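Local coordinates for ribosomal-protein-serine acetyltransferase, putative (Vibrio cholerae O1 biovar eltor, PDB 2FCK), which probably transfers an acetyl group to the N-terminal serine or alanine of a protein substrate, at residues F127-P141 and G169-P181. Numbering follows the deposited sequence.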
loop_
_atom_site.group_PDB
_atom_site.type_symbol
_atom_site.label_atom_id
_atom_site.label_comp_id
_atom_site.label_asym_id
_atom_site.label_seq_id
_atom_site.Cartn_x
_atom_site.Cartn_y
_atom_site.Cartn_z
ATOM N N PHE A 127 5.474 15.124 1.948
ATOM C CA PHE A 127 4.380 15.870 2.635
ATOM C C PHE A 127 4.126 17.247 1.966
ATOM O O PHE A 127 2.976 17.645 1.734
ATOM C CB PHE A 127 4.674 16.070 4.144
ATOM C CG PHE A 127 4.555 14.821 4.986
ATOM C CD1 PHE A 127 3.660 13.783 4.651
ATOM C CD2 PHE A 127 5.237 14.734 6.201
ATOM C CE1 PHE A 127 3.539 12.687 5.473
ATOM C CE2 PHE A 127 5.095 13.626 7.023
ATOM C CZ PHE A 127 4.242 12.608 6.664
ATOM N N GLU A 128 5.211 17.970 1.704
ATOM C CA GLU A 128 5.107 19.328 1.146
ATOM C C GLU A 128 4.749 19.314 -0.319
ATOM O O GLU A 128 3.817 19.990 -0.728
ATOM C CB GLU A 128 6.416 20.110 1.360
ATOM C CG GLU A 128 6.794 20.246 2.807
ATOM C CD GLU A 128 5.753 20.990 3.623
ATOM O OE1 GLU A 128 5.178 21.982 3.121
ATOM O OE2 GLU A 128 5.508 20.572 4.769
ATOM N N ARG A 129 5.508 18.559 -1.106
ATOM C CA ARG A 129 5.414 18.581 -2.551
ATOM C C ARG A 129 4.339 17.620 -3.047
ATOM O O ARG A 129 3.459 18.012 -3.841
ATOM C CB ARG A 129 6.753 18.223 -3.162
ATOM C CG ARG A 129 6.745 18.128 -4.659
ATOM C CD ARG A 129 8.009 18.681 -5.320
ATOM N NE ARG A 129 7.967 18.433 -6.769
ATOM C CZ ARG A 129 8.849 18.905 -7.642
ATOM N NH1 ARG A 129 9.858 19.674 -7.232
ATOM N NH2 ARG A 129 8.716 18.608 -8.931
ATOM N N LEU A 130 4.396 16.365 -2.587
ATOM C CA LEU A 130 3.415 15.343 -3.077
ATOM C C LEU A 130 2.083 15.415 -2.346
ATOM O O LEU A 130 1.096 14.796 -2.780
ATOM C CB LEU A 130 3.999 13.902 -3.053
ATOM C CG LEU A 130 5.305 13.671 -3.851
ATOM C CD1 LEU A 130 5.807 12.206 -3.828
ATOM C CD2 LEU A 130 5.213 14.192 -5.285
ATOM N N GLU A 131 2.057 16.135 -1.221
ATOM C CA GLU A 131 0.858 16.346 -0.391
ATOM C C GLU A 131 0.243 15.034 0.153
ATOM O O GLU A 131 -0.976 14.938 0.336
ATOM C CB GLU A 131 -0.211 17.172 -1.137
ATOM C CG GLU A 131 0.206 18.641 -1.379
ATOM C CD GLU A 131 -0.809 19.401 -2.257
ATOM O OE1 GLU A 131 -2.027 19.226 -2.046
ATOM O OE2 GLU A 131 -0.388 20.138 -3.163
ATOM N N LEU A 132 1.110 14.050 0.426
ATOM C CA LEU A 132 0.708 12.786 1.015
ATOM C C LEU A 132 0.369 13.084 2.475
ATOM O O LEU A 132 0.891 14.052 3.057
ATOM C CB LEU A 132 1.817 11.732 0.865
ATOM C CG LEU A 132 2.136 11.330 -0.569
ATOM C CD1 LEU A 132 3.407 10.465 -0.609
ATOM C CD2 LEU A 132 0.967 10.648 -1.285
ATOM N N THR A 133 -0.530 12.307 3.062
ATOM C CA THR A 133 -0.948 12.558 4.437
ATOM C C THR A 133 -0.545 11.446 5.417
ATOM O O THR A 133 -0.861 11.518 6.580
ATOM C CB THR A 133 -2.488 12.902 4.555
ATOM O OG1 THR A 133 -3.259 12.014 3.728
ATOM C CG2 THR A 133 -2.738 14.358 4.113
ATOM N N ARG A 134 0.173 10.441 4.925
ATOM C CA ARG A 134 0.734 9.395 5.762
ATOM C C ARG A 134 1.856 8.679 5.021
ATOM O O ARG A 134 1.734 8.381 3.824
ATOM C CB ARG A 134 -0.357 8.348 6.089
ATOM C CG ARG A 134 0.128 7.183 6.965
ATOM C CD ARG A 134 -1.071 6.264 7.437
ATOM N NE ARG A 134 -0.557 4.974 7.957
ATOM C CZ ARG A 134 -0.298 4.702 9.239
ATOM N NH1 ARG A 134 -0.554 5.589 10.192
ATOM N NH2 ARG A 134 0.244 3.543 9.575
ATOM N N LEU A 135 2.929 8.347 5.746
ATOM C CA LEU A 135 3.985 7.492 5.179
ATOM C C LEU A 135 4.196 6.310 6.133
ATOM O O LEU A 135 4.130 6.504 7.325
ATOM C CB LEU A 135 5.301 8.270 5.079
ATOM C CG LEU A 135 5.242 9.560 4.218
ATOM C CD1 LEU A 135 6.549 10.388 4.362
ATOM C CD2 LEU A 135 5.003 9.252 2.770
ATOM N N GLU A 136 4.421 5.129 5.583
ATOM C CA GLU A 136 4.839 3.950 6.373
ATOM C C GLU A 136 6.306 3.549 6.061
ATOM O O GLU A 136 6.714 3.490 4.881
ATOM C CB GLU A 136 3.895 2.801 6.105
ATOM C CG GLU A 136 2.576 3.066 6.878
ATOM C CD GLU A 136 1.540 1.946 6.736
ATOM O OE1 GLU A 136 1.785 0.949 6.012
ATOM O OE2 GLU A 136 0.442 2.135 7.308
ATOM N N ILE A 137 7.058 3.252 7.112
ATOM C CA ILE A 137 8.367 2.598 7.061
ATOM C C ILE A 137 8.236 1.200 7.632
ATOM O O ILE A 137 7.575 1.080 8.661
ATOM C CB ILE A 137 9.343 3.401 7.874
ATOM C CG1 ILE A 137 9.590 4.743 7.170
ATOM C CG2 ILE A 137 10.681 2.672 8.074
ATOM C CD1 ILE A 137 10.146 5.749 8.047
ATOM N N VAL A 138 8.773 0.156 6.960
ATOM C CA VAL A 138 8.746 -1.215 7.491
ATOM C C VAL A 138 10.188 -1.605 7.786
ATOM O O VAL A 138 11.010 -1.580 6.879
ATOM C CB VAL A 138 8.167 -2.257 6.478
ATOM C CG1 VAL A 138 8.097 -3.663 7.118
ATOM C CG2 VAL A 138 6.786 -1.767 6.062
ATOM N N CYS A 139 10.491 -1.933 9.032
ATOM C CA CYS A 139 11.854 -2.340 9.364
ATOM C C CYS A 139 11.904 -3.811 9.682
ATOM O O CYS A 139 10.974 -4.352 10.279
ATOM C CB CYS A 139 12.368 -1.578 10.596
ATOM S SG CYS A 139 12.609 0.178 10.243
ATOM N N ASP A 140 13.011 -4.459 9.327
ATOM C CA ASP A 140 13.250 -5.821 9.771
ATOM C C ASP A 140 13.367 -5.749 11.291
ATOM O O ASP A 140 14.149 -4.930 11.792
ATOM C CB ASP A 140 14.549 -6.345 9.144
ATOM C CG ASP A 140 14.747 -7.836 9.366
ATOM O OD1 ASP A 140 14.822 -8.275 10.519
ATOM O OD2 ASP A 140 14.801 -8.599 8.359
ATOM N N PRO A 141 12.628 -6.605 12.044
ATOM C CA PRO A 141 12.747 -6.519 13.526
ATOM C C PRO A 141 14.183 -6.692 14.045
ATOM O O PRO A 141 14.498 -6.259 15.163
ATOM C CB PRO A 141 11.885 -7.695 14.023
ATOM C CG PRO A 141 10.943 -7.972 12.938
ATOM C CD PRO A 141 11.668 -7.665 11.650
ATOM N N GLY A 169 12.289 -12.722 -2.363
ATOM C CA GLY A 169 10.980 -13.237 -2.776
ATOM C C GLY A 169 10.133 -13.971 -1.729
ATOM O O GLY A 169 9.091 -14.511 -2.076
ATOM N N GLU A 170 10.563 -14.009 -0.461
ATOM C CA GLU A 170 9.781 -14.639 0.646
ATOM C C GLU A 170 9.308 -13.618 1.693
ATOM O O GLU A 170 10.004 -12.627 1.932
ATOM C CB GLU A 170 10.605 -15.674 1.366
ATOM C CG GLU A 170 10.852 -16.907 0.529
ATOM C CD GLU A 170 11.650 -17.963 1.281
ATOM O OE1 GLU A 170 12.360 -17.606 2.265
ATOM O OE2 GLU A 170 11.576 -19.156 0.881
ATOM N N PRO A 171 8.127 -13.848 2.319
ATOM C CA PRO A 171 7.618 -12.826 3.277
ATOM C C PRO A 171 8.113 -12.968 4.726
ATOM O O PRO A 171 8.407 -14.074 5.177
ATOM C CB PRO A 171 6.081 -12.969 3.171
ATOM C CG PRO A 171 5.833 -14.321 2.327
ATOM C CD PRO A 171 7.185 -14.986 2.183
ATOM N N LYS A 172 8.253 -11.829 5.431
ATOM C CA LYS A 172 8.796 -11.777 6.788
ATOM C C LYS A 172 8.010 -10.774 7.618
ATOM O O LYS A 172 7.465 -9.836 7.030
ATOM C CB LYS A 172 10.252 -11.280 6.737
ATOM C CG LYS A 172 11.196 -12.288 6.043
ATOM C CD LYS A 172 12.266 -11.440 5.444
ATOM C CE LYS A 172 13.313 -11.318 6.412
ATOM N NZ LYS A 172 14.700 -12.043 6.027
ATOM N N ALA A 173 7.929 -10.996 8.932
ATOM C CA ALA A 173 7.283 -10.060 9.876
ATOM C C ALA A 173 8.113 -8.782 9.938
ATOM O O ALA A 173 9.360 -8.840 10.041
ATOM C CB ALA A 173 7.165 -10.668 11.213
ATOM N N GLY A 174 7.460 -7.631 9.751
ATOM C CA GLY A 174 8.155 -6.317 9.828
ATOM C C GLY A 174 7.482 -5.361 10.784
ATOM O O GLY A 174 6.287 -5.453 11.063
ATOM N N ILE A 175 8.293 -4.463 11.355
ATOM C CA ILE A 175 7.753 -3.442 12.224
ATOM C C ILE A 175 7.351 -2.243 11.375
ATOM O O ILE A 175 8.145 -1.700 10.597
ATOM C CB ILE A 175 8.820 -2.930 13.223
ATOM C CG1 ILE A 175 9.458 -4.089 13.997
ATOM C CG2 ILE A 175 8.166 -1.841 14.079
ATOM C CD1 ILE A 175 10.779 -3.700 14.773
ATOM N N VAL A 176 6.104 -1.830 11.532
ATOM C CA VAL A 176 5.567 -0.683 10.812
ATOM C C VAL A 176 5.705 0.575 11.658
ATOM O O VAL A 176 5.245 0.592 12.808
ATOM C CB VAL A 176 4.054 -0.946 10.526
ATOM C CG1 VAL A 176 3.400 0.281 9.904
ATOM C CG2 VAL A 176 3.931 -2.221 9.685
ATOM N N PHE A 177 6.362 1.590 11.084
ATOM C CA PHE A 177 6.386 2.924 11.674
ATOM C C PHE A 177 5.587 3.851 10.756
ATOM O O PHE A 177 5.619 3.676 9.515
ATOM C CB PHE A 177 7.833 3.448 11.735
ATOM C CG PHE A 177 8.730 2.658 12.635
ATOM C CD1 PHE A 177 9.017 3.096 13.921
ATOM C CD2 PHE A 177 9.288 1.459 12.171
ATOM C CE1 PHE A 177 9.861 2.354 14.739
ATOM C CE2 PHE A 177 10.145 0.702 12.948
ATOM C CZ PHE A 177 10.412 1.150 14.285
ATOM N N SER A 178 4.977 4.894 11.330
ATOM C CA SER A 178 4.269 5.874 10.532
ATOM C C SER A 178 4.773 7.292 10.762
ATOM O O SER A 178 5.314 7.621 11.817
ATOM C CB SER A 178 2.760 5.840 10.848
ATOM O OG SER A 178 2.543 6.395 12.133
ATOM N N LEU A 179 4.558 8.117 9.744
ATOM C CA LEU A 179 4.736 9.558 9.855
ATOM C C LEU A 179 3.478 10.207 9.298
ATOM O O LEU A 179 2.972 9.773 8.245
ATOM C CB LEU A 179 5.928 9.997 8.975
ATOM C CG LEU A 179 7.284 9.444 9.377
ATOM C CD1 LEU A 179 8.051 8.937 8.173
ATOM C CD2 LEU A 179 8.026 10.510 10.070
ATOM N N ILE A 180 2.992 11.239 9.992
ATOM C CA ILE A 180 1.931 12.081 9.468
ATOM C C ILE A 180 2.354 13.545 9.511
ATOM O O ILE A 180 3.247 13.905 10.285
ATOM C CB ILE A 180 0.567 11.901 10.178
ATOM C CG1 ILE A 180 0.601 12.454 11.606
ATOM C CG2 ILE A 180 0.128 10.423 10.104
ATOM C CD1 ILE A 180 -0.737 12.300 12.384
ATOM N N PRO A 181 1.765 14.373 8.640
ATOM C CA PRO A 181 2.264 15.766 8.650
ATOM C C PRO A 181 2.002 16.519 9.962
ATOM O O PRO A 181 2.724 17.472 10.339
ATOM C CB PRO A 181 1.523 16.419 7.484
ATOM C CG PRO A 181 1.073 15.314 6.619
ATOM C CD PRO A 181 0.777 14.161 7.570
ATOM O OXT PRO A 181 1.065 16.185 10.694
#
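Strands 134-139 and 170-179 run antiparallel, their axes at 145°, joined by six backbone hydrogen bonds between Leu135 and Leu179, Ile137 and Phe177, and Cys139 and Ile175. These three pairs put their side chains on one face of the sheet. There Ile137 CD1 meets Leu179 CD1 at 3.8 Å, while Cys139 SG lies obliquely beside the Phe177 ring, 3.7 Å from its CE2. Phe127, from helix 114-129, is clasped between Pro181 and Leu135: Pro181 CG makes a CH-pi contact 3.8 Å from the ring centroid, Leu135 CD1 covers the opposite face, and Leu179 O sits in plane at the edge, 3.5 Å from CZ. On the other face of the sheet, Arg134, with CG anti to its N (chi1 180°), stretches out so that Ser178 CB packs over its guanidinium, 3.4 Å from NH1. Its NE and NH2 grip Glu136 OE2 side-on, NH2 at 2.7 Å. Glu158 takes both Arg134 NH2 and Ser178 OG, Arg164 of the same chain forms a salt bridge with Glu136 OE1, and Arg134 NH1 reaches Pro162 O of the second subunit. This strand pair thus has an apolar face whose Leu135 and Leu179 pack on helix 114-129, and a face with a buried ion-pair network beside Val138 and Val176, which probably keeps Arg134 and Glu136 ionised at the subunit interface.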